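Local structure of nucleoporin NUP82 (Chaetomium thermophilum, 5CWW) at residues A255-A268 against E388-R400. The protein serves, probably, as a structural component of the nuclear pore complex and as a docking partner for transport factors, its N-terminal beta-propeller domain being described here. Residues are numbered along the deposited sequence; the frame is centred on the assembly and turned at random.
Sequences AAACFPTRDSGGWA and ELKDIYVIGEKPR
Cys258 drops its SG between Ile392 and Val394, 3.6 Å from Val394 CG2, where strands 255-258 and 389-395 run side by side as innermost strands of two neighbouring beta-propeller blades. Their directions differ by 8°, yet side chains fill the gap: Ile392 turns CG2 under the carbonyl of Ala256, and Asp391 OD1 lies 3.6 Å from Ala256 CB while taking the N-H of Ile392 on its anti side. Past Cys258 a water joins the blades, donating to Phe259 O and accepting from Val394 N. The chains then meet directly, Thr261 N reaching Val394 O at 3.3 Å almost in line with the carbonyl. OG1 of Thr261 sits between the backbone N and the carbonyl carbon (chi1 57°), where it takes a weak bond from Gly396 N; the side chain crosses that of Tyr393 at about a right angle, its CG2 touching OH, which bonds to Pro499 O. Farther on, Gly265 N donates to Glu397 O (2.9 Å), and the Glu397 side chain lays CG 3.6 Å from Gly265 O and OE2 near Gly266 CA. An alanine here would keep the backbone bond but would probably lose this packing against both glycines. Lys398, bent at chi3 and chi4, curls NZ back above the carbonyl plane of Asp263, 2.9 Å from O. With no direct hydrogen bond between the strands, the blades remain separate sheets, tied mainly beyond 255-258.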
ATOM      1  N   ALA B 255      -5.050  -1.591  -3.628  1.00 45.63           N
ATOM      2  CA  ALA B 255      -5.539  -2.747  -2.882  1.00 46.24           C
ATOM      3  C   ALA B 255      -4.930  -2.765  -1.485  1.00 46.32           C
ATOM      4  O   ALA B 255      -5.623  -3.022  -0.504  1.00 47.05           O
ATOM      5  CB  ALA B 255      -5.211  -4.033  -3.617  1.00 46.48           C
ATOM      6  N   ALA B 256      -3.632  -2.495  -1.400  1.00 44.99           N
ATOM      7  CA  ALA B 256      -2.944  -2.462  -0.116  1.00 44.16           C
ATOM      8  C   ALA B 256      -1.559  -1.847  -0.247  1.00 43.39           C
ATOM      9  O   ALA B 256      -0.998  -1.771  -1.339  1.00 43.40           O
ATOM     10  CB  ALA B 256      -2.838  -3.865   0.470  1.00 45.29           C
ATOM     11  N   ALA B 257      -1.013  -1.421   0.885  1.00 43.34           N
ATOM     12  CA  ALA B 257       0.327  -0.858   0.938  1.00 43.51           C
ATOM     13  C   ALA B 257       1.019  -1.324   2.209  1.00 44.28           C
ATOM     14  O   ALA B 257       0.365  -1.612   3.213  1.00 45.69           O
ATOM     15  CB  ALA B 257       0.278   0.652   0.886  1.00 42.22           C
ATOM     16  N   CYS B 258       2.344  -1.407   2.162  1.00 45.02           N
ATOM     17  CA  CYS B 258       3.105  -1.806   3.331  1.00 46.08           C
ATOM     18  C   CYS B 258       4.520  -1.253   3.289  1.00 43.51           C
ATOM     19  O   CYS B 258       5.036  -0.909   2.223  1.00 42.90           O
ATOM     20  CB  CYS B 258       3.147  -3.332   3.437  1.00 47.55           C
ATOM     21  SG  CYS B 258       4.074  -4.127   2.111  1.00 48.17           S
ATOM     22  N   PHE B 259       5.122  -1.139   4.470  1.00 43.11           N
ATOM     23  CA  PHE B 259       6.557  -0.952   4.593  1.00 42.94           C
ATOM     24  C   PHE B 259       7.183  -2.323   4.778  1.00 45.30           C
ATOM     25  O   PHE B 259       6.517  -3.248   5.250  1.00 46.39           O
ATOM     26  CB  PHE B 259       6.911  -0.046   5.774  1.00 42.65           C
ATOM     27  CG  PHE B 259       6.649   1.408   5.524  1.00 43.40           C
ATOM     28  CD1 PHE B 259       7.484   2.143   4.700  1.00 43.18           C
ATOM     29  CD2 PHE B 259       5.579   2.045   6.124  1.00 43.82           C
ATOM     30  CE1 PHE B 259       7.248   3.487   4.466  1.00 43.84           C
ATOM     31  CE2 PHE B 259       5.338   3.391   5.898  1.00 43.74           C
ATOM     32  CZ  PHE B 259       6.176   4.110   5.066  1.00 44.72           C
ATOM     33  N   PRO B 260       8.462  -2.471   4.407  1.00 49.06           N
ATOM     34  CA  PRO B 260       9.105  -3.741   4.726  1.00 52.09           C
ATOM     35  C   PRO B 260       9.101  -4.009   6.219  1.00 57.00           C
ATOM     36  O   PRO B 260       9.075  -3.070   7.021  1.00 57.22           O
ATOM     37  CB  PRO B 260      10.531  -3.552   4.203  1.00 51.52           C
ATOM     38  CG  PRO B 260      10.369  -2.615   3.070  1.00 49.18           C
ATOM     39  CD  PRO B 260       9.293  -1.651   3.511  1.00 47.72           C
ATOM     40  N   THR B 261       9.085  -5.291   6.565  1.00 65.67           N
ATOM     41  CA  THR B 261       9.327  -5.749   7.923  1.00 69.85           C
ATOM     42  C   THR B 261      10.561  -5.031   8.452  1.00 77.97           C
ATOM     43  O   THR B 261      11.530  -4.861   7.715  1.00 77.24           O
ATOM     44  CB  THR B 261       9.537  -7.272   7.956  1.00 66.08           C
ATOM     45  OG1 THR B 261      10.618  -7.617   7.080  1.00 66.18           O
ATOM     46  CG2 THR B 261       8.280  -7.997   7.497  1.00 66.27           C
ATOM     47  N   ARG B 262      10.543  -4.597   9.708  1.00 83.91           N
ATOM     48  CA  ARG B 262      11.663  -3.805  10.203  1.00 89.01           C
ATOM     49  C   ARG B 262      12.865  -4.709  10.446  1.00 88.18           C
ATOM     50  O   ARG B 262      12.866  -5.873  10.043  1.00 91.26           O
ATOM     51  CB  ARG B 262      11.299  -3.053  11.486  1.00 93.81           C
ATOM     52  CG  ARG B 262      12.016  -1.707  11.621  1.00 96.92           C
ATOM     53  CD  ARG B 262      12.180  -1.275  13.071  1.00 99.08           C
ATOM     54  NE  ARG B 262      12.931  -0.027  13.182  1.00 99.43           N
ATOM     55  CZ  ARG B 262      13.191   0.598  14.328  1.00100.27           C
ATOM     56  NH1 ARG B 262      12.761   0.096  15.477  1.00101.86           N
ATOM     57  NH2 ARG B 262      13.882   1.731  14.324  1.00100.25           N
ATOM     58  N   ASP B 263      13.882  -4.168  11.106  1.00 88.02           N
ATOM     59  CA  ASP B 263      15.197  -4.795  11.154  1.00 85.63           C
ATOM     60  C   ASP B 263      15.735  -4.975   9.732  1.00 77.99           C
ATOM     61  O   ASP B 263      16.614  -5.802   9.493  1.00 82.12           O
ATOM     62  CB  ASP B 263      15.137  -6.142  11.882  1.00 89.27           C
ATOM     63  CG  ASP B 263      14.385  -6.061  13.197  1.00 93.01           C
ATOM     64  OD1 ASP B 263      14.280  -4.950  13.759  1.00 94.02           O
ATOM     65  OD2 ASP B 263      13.894  -7.109  13.668  1.00 95.51           O
ATOM     66  N   SER B 264      15.205  -4.191   8.793  1.00 65.09           N
ATOM     67  CA  SER B 264      15.644  -4.241   7.404  1.00 57.02           C
ATOM     68  C   SER B 264      16.728  -3.206   7.171  1.00 55.54           C
ATOM     69  O   SER B 264      16.749  -2.163   7.820  1.00 54.49           O
ATOM     70  CB  SER B 264      14.475  -4.003   6.448  1.00 52.62           C
ATOM     71  OG  SER B 264      13.490  -5.010   6.582  1.00 51.29           O
ATOM     72  N   GLY B 265      17.626  -3.502   6.239  1.00 53.76           N
ATOM     73  CA  GLY B 265      18.741  -2.625   5.941  1.00 54.07           C
ATOM     74  C   GLY B 265      18.535  -1.874   4.646  1.00 52.54           C
ATOM     75  O   GLY B 265      17.475  -1.963   4.021  1.00 48.81           O
ATOM     76  N   GLY B 266      19.559  -1.131   4.244  1.00 56.06           N
ATOM     77  CA  GLY B 266      19.504  -0.350   3.025  1.00 56.60           C
ATOM     78  C   GLY B 266      18.331   0.604   3.004  1.00 55.67           C
ATOM     79  O   GLY B 266      17.971   1.196   4.022  1.00 54.71           O
ATOM     80  N   TRP B 267      17.728   0.745   1.830  1.00 53.12           N
ATOM     81  CA  TRP B 267      16.630   1.678   1.636  1.00 51.30           C
ATOM     82  C   TRP B 267      15.284   1.108   2.074  1.00 50.13           C
ATOM     83  O   TRP B 267      14.277   1.816   2.060  1.00 50.47           O
ATOM     84  CB  TRP B 267      16.549   2.082   0.168  1.00 50.71           C
ATOM     85  CG  TRP B 267      17.756   2.808  -0.331  1.00 51.87           C
ATOM     86  CD1 TRP B 267      18.753   2.302  -1.114  1.00 51.94           C
ATOM     87  CD2 TRP B 267      18.094   4.179  -0.085  1.00 53.04           C
ATOM     88  NE1 TRP B 267      19.690   3.273  -1.371  1.00 53.10           N
ATOM     89  CE2 TRP B 267      19.309   4.434  -0.750  1.00 53.59           C
ATOM     90  CE3 TRP B 267      17.487   5.212   0.634  1.00 53.45           C
ATOM     91  CZ2 TRP B 267      19.929   5.681  -0.718  1.00 55.03           C
ATOM     92  CZ3 TRP B 267      18.105   6.450   0.667  1.00 54.97           C
ATOM     93  CH2 TRP B 267      19.312   6.674  -0.007  1.00 55.65           C
ATOM     94  N   ALA B 268      15.271  -0.167   2.453  1.00 49.19           N
ATOM     95  CA  ALA B 268      14.028  -0.877   2.755  1.00 47.80           C
ATOM     96  C   ALA B 268      13.134  -0.154   3.771  1.00 46.41           C
ATOM     97  O   ALA B 268      11.935  -0.007   3.541  1.00 44.92           O
ATOM     98  CB  ALA B 268      14.344  -2.285   3.251  1.00 48.20           C
ATOM     99  N   GLU B 388      -5.488  -9.806 -10.605  1.00 55.35           N
ATOM    100  CA  GLU B 388      -6.047  -8.889  -9.619  1.00 57.08           C
ATOM    101  C   GLU B 388      -5.464  -9.124  -8.226  1.00 55.97           C
ATOM    102  O   GLU B 388      -5.562 -10.227  -7.686  1.00 58.33           O
ATOM    103  CB  GLU B 388      -7.571  -9.039  -9.582  1.00 60.26           C
ATOM    104  CG  GLU B 388      -8.276  -8.160  -8.559  1.00 60.21           C
ATOM    105  CD  GLU B 388      -9.785  -8.277  -8.639  1.00 62.71           C
ATOM    106  OE1 GLU B 388     -10.301  -9.413  -8.549  1.00 65.24           O
ATOM    107  OE2 GLU B 388     -10.453  -7.234  -8.805  1.00 63.81           O
ATOM    108  N   LEU B 389      -4.862  -8.085  -7.651  1.00 54.74           N
ATOM    109  CA  LEU B 389      -4.194  -8.200  -6.354  1.00 50.64           C
ATOM    110  C   LEU B 389      -5.086  -7.724  -5.216  1.00 50.34           C
ATOM    111  O   LEU B 389      -5.919  -6.831  -5.392  1.00 51.23           O
ATOM    112  CB  LEU B 389      -2.886  -7.406  -6.345  1.00 46.80           C
ATOM    113  CG  LEU B 389      -1.749  -7.948  -7.217  1.00 43.78           C
ATOM    114  CD1 LEU B 389      -0.559  -7.009  -7.157  1.00 40.73           C
ATOM    115  CD2 LEU B 389      -1.338  -9.347  -6.781  1.00 43.35           C
ATOM    116  N   LYS B 390      -4.899  -8.329  -4.047  1.00 49.35           N
ATOM    117  CA  LYS B 390      -5.683  -7.983  -2.867  1.00 47.22           C
ATOM    118  C   LYS B 390      -4.809  -7.680  -1.654  1.00 47.87           C
ATOM    119  O   LYS B 390      -5.260  -7.039  -0.708  1.00 48.65           O
ATOM    120  CB  LYS B 390      -6.663  -9.113  -2.543  1.00 48.88           C
ATOM    121  CG  LYS B 390      -7.834  -9.197  -3.517  1.00 50.79           C
ATOM    122  CD  LYS B 390      -8.794  -8.017  -3.344  1.00 53.62           C
ATOM    123  CE  LYS B 390      -9.690  -7.812  -4.555  1.00 57.38           C
ATOM    124  NZ  LYS B 390     -10.574  -8.982  -4.799  1.00 60.35           N
ATOM    125  N   ASP B 391      -3.561  -8.135  -1.678  1.00 48.98           N
ATOM    126  CA  ASP B 391      -2.637  -7.801  -0.601  1.00 48.40           C
ATOM    127  C   ASP B 391      -1.191  -7.850  -1.065  1.00 47.21           C
ATOM    128  O   ASP B 391      -0.868  -8.461  -2.084  1.00 48.44           O
ATOM    129  CB  ASP B 391      -2.822  -8.749   0.584  1.00 50.04           C
ATOM    130  CG  ASP B 391      -2.448  -8.106   1.912  1.00 50.97           C
ATOM    131  OD1 ASP B 391      -1.832  -7.020   1.906  1.00 50.36           O
ATOM    132  OD2 ASP B 391      -2.759  -8.696   2.968  1.00 52.31           O
ATOM    133  N   ILE B 392      -0.328  -7.188  -0.305  1.00 44.61           N
ATOM    134  CA  ILE B 392       1.100  -7.182  -0.575  1.00 44.49           C
ATOM    135  C   ILE B 392       1.845  -7.291   0.749  1.00 45.37           C
ATOM    136  O   ILE B 392       1.444  -6.694   1.748  1.00 45.49           O
ATOM    137  CB  ILE B 392       1.537  -5.911  -1.337  1.00 43.72           C
ATOM    138  CG1 ILE B 392       3.039  -5.955  -1.632  1.00 43.68           C
ATOM    139  CG2 ILE B 392       1.157  -4.650  -0.552  1.00 42.80           C
ATOM    140  CD1 ILE B 392       3.510  -4.896  -2.606  1.00 43.95           C
ATOM    141  N   TYR B 393       2.920  -8.072   0.750  1.00 46.36           N
ATOM    142  CA  TYR B 393       3.722  -8.289   1.947  1.00 45.10           C
ATOM    143  C   TYR B 393       5.190  -8.363   1.565  1.00 43.99           C
ATOM    144  O   TYR B 393       5.591  -9.221   0.781  1.00 45.36           O
ATOM    145  CB  TYR B 393       3.288  -9.566   2.665  1.00 46.16           C
ATOM    146  CG  TYR B 393       4.179  -9.951   3.822  1.00 48.08           C
ATOM    147  CD1 TYR B 393       4.157  -9.231   5.008  1.00 49.06           C
ATOM    148  CD2 TYR B 393       5.034 -11.040   3.731  1.00 49.70           C
ATOM    149  CE1 TYR B 393       4.969  -9.582   6.071  1.00 50.43           C
ATOM    150  CE2 TYR B 393       5.848 -11.399   4.787  1.00 52.10           C
ATOM    151  CZ  TYR B 393       5.811 -10.667   5.955  1.00 52.85           C
ATOM    152  OH  TYR B 393       6.621 -11.024   7.005  1.00 54.11           O
ATOM    153  N   VAL B 394       5.982  -7.445   2.109  1.00 39.23           N
ATOM    154  CA  VAL B 394       7.375  -7.307   1.714  1.00 40.25           C
ATOM    155  C   VAL B 394       8.320  -7.603   2.868  1.00 41.88           C
ATOM    156  O   VAL B 394       8.229  -7.001   3.934  1.00 40.13           O
ATOM    157  CB  VAL B 394       7.666  -5.895   1.184  1.00 39.42           C
ATOM    158  CG1 VAL B 394       9.115  -5.785   0.707  1.00 40.45           C
ATOM    159  CG2 VAL B 394       6.711  -5.558   0.049  1.00 39.83           C
ATOM    160  N   ILE B 395       9.228  -8.543   2.636  1.00 44.79           N
ATOM    161  CA  ILE B 395      10.287  -8.846   3.584  1.00 47.41           C
ATOM    162  C   ILE B 395      11.535  -8.102   3.137  1.00 46.48           C
ATOM    163  O   ILE B 395      12.140  -8.441   2.118  1.00 48.19           O
ATOM    164  CB  ILE B 395      10.559 -10.355   3.668  1.00 47.71           C
ATOM    165  CG1 ILE B 395       9.258 -11.108   3.951  1.00 47.57           C
ATOM    166  CG2 ILE B 395      11.585 -10.647   4.755  1.00 47.97           C
ATOM    167  CD1 ILE B 395       9.343 -12.591   3.711  1.00 48.98           C
ATOM    168  N   GLY B 396      11.912  -7.078   3.893  1.00 43.04           N
ATOM    169  CA  GLY B 396      13.030  -6.237   3.516  1.00 41.97           C
ATOM    170  C   GLY B 396      14.351  -6.977   3.565  1.00 44.08           C
ATOM    171  O   GLY B 396      14.529  -7.902   4.358  1.00 43.83           O
ATOM    172  N   GLU B 397      15.275  -6.570   2.700  1.00 48.57           N
ATOM    173  CA  GLU B 397      16.645  -7.058   2.755  1.00 54.83           C
ATOM    174  C   GLU B 397      17.194  -6.841   4.155  1.00 61.04           C
ATOM    175  O   GLU B 397      16.839  -5.865   4.816  1.00 56.91           O
ATOM    176  CB  GLU B 397      17.519  -6.342   1.728  1.00 55.74           C
ATOM    177  CG  GLU B 397      17.483  -4.820   1.856  1.00 57.47           C
ATOM    178  CD  GLU B 397      18.642  -4.139   1.161  1.00 61.61           C
ATOM    179  OE1 GLU B 397      19.791  -4.602   1.316  1.00 63.88           O
ATOM    180  OE2 GLU B 397      18.402  -3.133   0.465  1.00 61.18           O
ATOM    181  N   LYS B 398      18.055  -7.746   4.605  1.00 73.65           N
ATOM    182  CA  LYS B 398      18.681  -7.606   5.912  1.00 87.10           C
ATOM    183  C   LYS B 398      20.140  -7.198   5.735  1.00 94.42           C
ATOM    184  O   LYS B 398      20.770  -7.582   4.751  1.00 97.80           O
ATOM    185  CB  LYS B 398      18.574  -8.909   6.702  1.00 92.40           C
ATOM    186  CG  LYS B 398      17.141  -9.391   6.893  1.00 95.57           C
ATOM    187  CD  LYS B 398      17.011 -10.365   8.059  1.00 99.72           C
ATOM    188  CE  LYS B 398      17.095  -9.659   9.410  1.00101.90           C
ATOM    189  NZ  LYS B 398      16.005  -8.657   9.599  1.00101.60           N
ATOM    190  N   PRO B 399      20.680  -6.406   6.680  1.00 97.90           N
ATOM    191  CA  PRO B 399      22.084  -5.989   6.582  1.00102.65           C
ATOM    192  C   PRO B 399      23.046  -7.171   6.504  1.00112.22           C
ATOM    193  O   PRO B 399      22.808  -8.202   7.133  1.00108.68           O
ATOM    194  CB  PRO B 399      22.307  -5.193   7.874  1.00100.82           C
ATOM    195  CG  PRO B 399      20.955  -4.738   8.278  1.00 97.76           C
ATOM    196  CD  PRO B 399      20.017  -5.824   7.860  1.00 97.04           C
ATOM    197  N   ARG B 400      24.119  -7.016   5.736  1.00119.69           N
ATOM    198  CA  ARG B 400      25.100  -8.079   5.561  1.00127.51           C
ATOM    199  C   ARG B 400      26.074  -8.115   6.733  1.00131.54           C
ATOM    200  O   ARG B 400      26.434  -7.074   7.285  1.00131.98           O
ATOM    201  CB  ARG B 400      25.861  -7.894   4.247  1.00130.18           C
ATOM    202  CG  ARG B 400      24.967  -7.691   3.033  1.00128.83           C
ATOM    203  CD  ARG B 400      25.788  -7.467   1.774  1.00130.06           C
ATOM    204  NE  ARG B 400      24.978  -6.960   0.670  1.00128.87           N
ATOM    205  CZ  ARG B 400      25.463  -6.607  -0.516  1.00129.60           C
ATOM    206  NH1 ARG B 400      26.763  -6.702  -0.763  1.00131.64           N
ATOM    207  NH2 ARG B 400      24.647  -6.154  -1.459  1.00128.35           N
TER
HETATM  208  O   HOH W   1       5.745  -5.928   4.725  1.00 43.60           O